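Local coordinates for protein aminoacyltransferase FemA (Staphylococcus aureus, PDB 1LRZ) that adds glycines 2 and 3 of the pentaglycine interpeptide bridge of the staphylococcal cell wall, taking them from glycyl-tRNA, at residues Ile107-Pro112 and Glu392-Phe397. Residues are numbered along the deposited sequence; the frame is centred on the assembly and turned at random.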
ATOM      1  N   ILE A 107     -21.617  -4.718  -4.496  1.00 15.63           N
ATOM      2  CA  ILE A 107     -20.368  -5.451  -4.715  1.00 18.33           C
ATOM      3  C   ILE A 107     -19.318  -4.573  -5.417  1.00 18.56           C
ATOM      4  O   ILE A 107     -19.649  -3.739  -6.267  1.00 18.19           O
ATOM      5  CB  ILE A 107     -20.576  -6.724  -5.569  1.00 19.20           C
ATOM      6  CG1 ILE A 107     -21.100  -6.339  -6.955  1.00 24.45           C
ATOM      7  CG2 ILE A 107     -21.563  -7.681  -4.866  1.00 19.46           C
ATOM      8  CD1 ILE A 107     -21.053  -7.470  -7.976  1.00 26.43           C
ATOM      9  N   ASP A 108     -18.055  -4.758  -5.042  1.00 18.68           N
ATOM     10  CA  ASP A 108     -16.948  -4.020  -5.643  1.00 17.08           C
ATOM     11  C   ASP A 108     -15.763  -4.986  -5.759  1.00 17.39           C
ATOM     12  O   ASP A 108     -14.751  -4.862  -5.066  1.00 13.84           O
ATOM     13  CB  ASP A 108     -16.607  -2.756  -4.812  1.00 12.82           C
ATOM     14  CG  ASP A 108     -16.267  -3.049  -3.353  1.00 16.39           C
ATOM     15  OD1 ASP A 108     -15.816  -2.113  -2.666  1.00 17.12           O
ATOM     16  OD2 ASP A 108     -16.442  -4.185  -2.878  1.00 16.93           O
ATOM     17  N   PRO A 109     -15.892  -5.983  -6.655  1.00 19.19           N
ATOM     18  CA  PRO A 109     -14.864  -7.000  -6.886  1.00 19.21           C
ATOM     19  C   PRO A 109     -13.498  -6.445  -7.259  1.00 17.22           C
ATOM     20  O   PRO A 109     -13.379  -5.479  -8.019  1.00 16.87           O
ATOM     21  CB  PRO A 109     -15.473  -7.873  -7.989  1.00 18.73           C
ATOM     22  CG  PRO A 109     -16.301  -6.919  -8.747  1.00 22.99           C
ATOM     23  CD  PRO A 109     -16.957  -6.077  -7.669  1.00 18.29           C
ATOM     24  N   TYR A 110     -12.480  -7.071  -6.685  1.00 17.09           N
ATOM     25  CA  TYR A 110     -11.074  -6.725  -6.899  1.00 16.70           C
ATOM     26  C   TYR A 110     -10.747  -7.416  -8.223  1.00 16.31           C
ATOM     27  O   TYR A 110     -10.026  -8.413  -8.264  1.00 15.01           O
ATOM     28  CB  TYR A 110     -10.251  -7.320  -5.751  1.00 13.08           C
ATOM     29  CG  TYR A 110      -8.863  -6.732  -5.563  1.00 15.04           C
ATOM     30  CD1 TYR A 110      -7.942  -7.359  -4.724  1.00 10.69           C
ATOM     31  CD2 TYR A 110      -8.480  -5.545  -6.198  1.00 13.07           C
ATOM     32  CE1 TYR A 110      -6.677  -6.829  -4.506  1.00 14.83           C
ATOM     33  CE2 TYR A 110      -7.196  -5.002  -5.992  1.00 16.48           C
ATOM     34  CZ  TYR A 110      -6.307  -5.650  -5.139  1.00 17.13           C
ATOM     35  OH  TYR A 110      -5.065  -5.125  -4.888  1.00 16.65           O
ATOM     36  N   LEU A 111     -11.309  -6.871  -9.299  1.00 14.76           N
ATOM     37  CA  LEU A 111     -11.186  -7.432 -10.642  1.00 15.63           C
ATOM     38  C   LEU A 111     -10.704  -6.389 -11.647  1.00 12.20           C
ATOM     39  O   LEU A 111     -11.406  -5.418 -11.909  1.00 15.92           O
ATOM     40  CB  LEU A 111     -12.571  -7.945 -11.079  1.00 14.36           C
ATOM     41  CG  LEU A 111     -12.728  -8.588 -12.458  1.00 15.87           C
ATOM     42  CD1 LEU A 111     -11.862  -9.830 -12.517  1.00 11.74           C
ATOM     43  CD2 LEU A 111     -14.201  -8.949 -12.709  1.00 14.13           C
ATOM     44  N   PRO A 112      -9.515  -6.589 -12.235  1.00 14.56           N
ATOM     45  CA  PRO A 112      -8.996  -5.622 -13.208  1.00 14.47           C
ATOM     46  C   PRO A 112      -9.919  -5.465 -14.405  1.00 15.77           C
ATOM     47  O   PRO A 112     -10.573  -6.418 -14.833  1.00 15.19           O
ATOM     48  CB  PRO A 112      -7.646  -6.214 -13.621  1.00 12.23           C
ATOM     49  CG  PRO A 112      -7.246  -7.042 -12.441  1.00 15.33           C
ATOM     50  CD  PRO A 112      -8.558  -7.691 -12.033  1.00 13.37           C
ATOM     51  N   GLU A 392      -6.866  -0.310 -13.515  1.00 14.79           N
ATOM     52  CA  GLU A 392      -8.210   0.224 -13.318  1.00 14.41           C
ATOM     53  C   GLU A 392      -9.124  -0.972 -13.119  1.00 14.75           C
ATOM     54  O   GLU A 392      -9.111  -1.904 -13.937  1.00 16.62           O
ATOM     55  CB  GLU A 392      -8.672   1.021 -14.543  1.00 13.74           C
ATOM     56  CG  GLU A 392     -10.132   1.500 -14.437  1.00 16.86           C
ATOM     57  CD  GLU A 392     -10.590   2.271 -15.671  1.00 22.00           C
ATOM     58  OE1 GLU A 392     -11.771   2.706 -15.713  1.00 18.63           O
ATOM     59  OE2 GLU A 392      -9.767   2.449 -16.601  1.00 18.96           O
ATOM     60  N   TYR A 393      -9.910  -0.952 -12.044  1.00 13.51           N
ATOM     61  CA  TYR A 393     -10.812  -2.054 -11.746  1.00 15.16           C
ATOM     62  C   TYR A 393     -12.222  -1.817 -12.297  1.00 16.87           C
ATOM     63  O   TYR A 393     -12.573  -0.699 -12.666  1.00 14.74           O
ATOM     64  CB  TYR A 393     -10.853  -2.300 -10.235  1.00 15.57           C
ATOM     65  CG  TYR A 393      -9.484  -2.597  -9.663  1.00 16.81           C
ATOM     66  CD1 TYR A 393      -8.741  -1.596  -9.040  1.00 18.26           C
ATOM     67  CD2 TYR A 393      -8.898  -3.856  -9.821  1.00 15.06           C
ATOM     68  CE1 TYR A 393      -7.449  -1.822  -8.587  1.00 20.99           C
ATOM     69  CE2 TYR A 393      -7.593  -4.101  -9.374  1.00 18.89           C
ATOM     70  CZ  TYR A 393      -6.873  -3.076  -8.755  1.00 19.33           C
ATOM     71  OH  TYR A 393      -5.596  -3.296  -8.287  1.00 17.47           O
ATOM     72  N   VAL A 394     -13.027  -2.874 -12.357  1.00 15.83           N
ATOM     73  CA  VAL A 394     -14.376  -2.761 -12.902  1.00 15.36           C
ATOM     74  C   VAL A 394     -15.280  -1.778 -12.173  1.00 17.30           C
ATOM     75  O   VAL A 394     -16.134  -1.150 -12.796  1.00 18.92           O
ATOM     76  CB  VAL A 394     -15.079  -4.136 -12.958  1.00 14.96           C
ATOM     77  CG1 VAL A 394     -14.376  -5.024 -13.996  1.00 19.20           C
ATOM     78  CG2 VAL A 394     -15.055  -4.801 -11.589  1.00 15.56           C
ATOM     79  N   GLY A 395     -15.097  -1.632 -10.865  1.00 17.59           N
ATOM     80  CA  GLY A 395     -15.931  -0.697 -10.127  1.00 17.71           C
ATOM     81  C   GLY A 395     -17.006  -1.329  -9.256  1.00 20.03           C
ATOM     82  O   GLY A 395     -16.885  -2.482  -8.816  1.00 20.16           O
ATOM     83  N   ASP A 396     -18.075  -0.570  -9.032  1.00 18.48           N
ATOM     84  CA  ASP A 396     -19.181  -0.976  -8.167  1.00 19.54           C
ATOM     85  C   ASP A 396     -20.479  -1.367  -8.852  1.00 20.42           C
ATOM     86  O   ASP A 396     -20.878  -0.763  -9.844  1.00 21.19           O
ATOM     87  CB  ASP A 396     -19.482   0.148  -7.189  1.00 19.07           C
ATOM     88  CG  ASP A 396     -18.270   0.553  -6.394  1.00 23.55           C
ATOM     89  OD1 ASP A 396     -17.353   1.177  -6.981  1.00 22.34           O
ATOM     90  OD2 ASP A 396     -18.236   0.234  -5.186  1.00 20.46           O
ATOM     91  N   PHE A 397     -21.143  -2.377  -8.297  1.00 21.05           N
ATOM     92  CA  PHE A 397     -22.416  -2.842  -8.828  1.00 20.87           C
ATOM     93  C   PHE A 397     -23.408  -2.980  -7.675  1.00 24.15           C
ATOM     94  O   PHE A 397     -23.081  -3.491  -6.593  1.00 23.59           O
ATOM     95  CB  PHE A 397     -22.265  -4.191  -9.541  1.00 22.94           C
ATOM     96  CG  PHE A 397     -21.239  -4.189 -10.644  1.00 24.61           C
ATOM     97  CD1 PHE A 397     -19.877  -4.219 -10.344  1.00 18.86           C
ATOM     98  CD2 PHE A 397     -21.633  -4.179 -11.982  1.00 21.36           C
ATOM     99  CE1 PHE A 397     -18.921  -4.244 -11.360  1.00 20.39           C
ATOM    100  CE2 PHE A 397     -20.681  -4.203 -13.006  1.00 22.94           C
ATOM    101  CZ  PHE A 397     -19.318  -4.239 -12.690  1.00 21.56           C
TER
HETATM  102  O   HOH W   1     -16.635   0.338  -3.284  1.00 19.39           O
HETATM  103  O   HOH W   2     -14.191  -2.993  -8.417  1.00 13.42           O
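Ile-107 and Phe-397 exchange two backbone hydrogen bonds, Ile-107 N to Phe-397 O at 2.8 Å and Phe-397 N to Ile-107 O at 2.9 Å, as an antiparallel hydrogen-bonded pair. On one face of this pair Ile-107 CG1, set between its own backbone N and carbonyl carbon (chi1 62°), comes within 3.6 Å of Phe-397 CB. Where the backbones part, water takes over: one molecule donates to Pro-109 O and Gly-395 O, another to Asp-108 OD1 and Asp-396 OD2. These carboxylate oxygens lie 4.2 Å apart, a like-charge approach that the shared water probably eases. The backbones rejoin where Val-394 N donates to Leu-111 O at 3.0 Å, and Val-394 CG2 meets Pro-109 CG at 3.8 Å. The Tyr-110 and Tyr-393 side chains run side by side, ring planes at 48°, with Tyr-110 CE2 3.4 Å from Tyr-393 CZ and Tyr-110 CD2 over a face of the Tyr-393 ring. Strands 102-107 and 397-400 belong to one mixed sheet, 112-116 and 389-393 to another, so the two antiparallel segments both cross between sheets in this FemABX-family enzyme. Further out, Tyr-71 and Arg-74 N hold the Asp-108 carboxylate, His-106 and His-146 that of Asp-396, while Glu-324 and Arg-360 bind Tyr-110 OH.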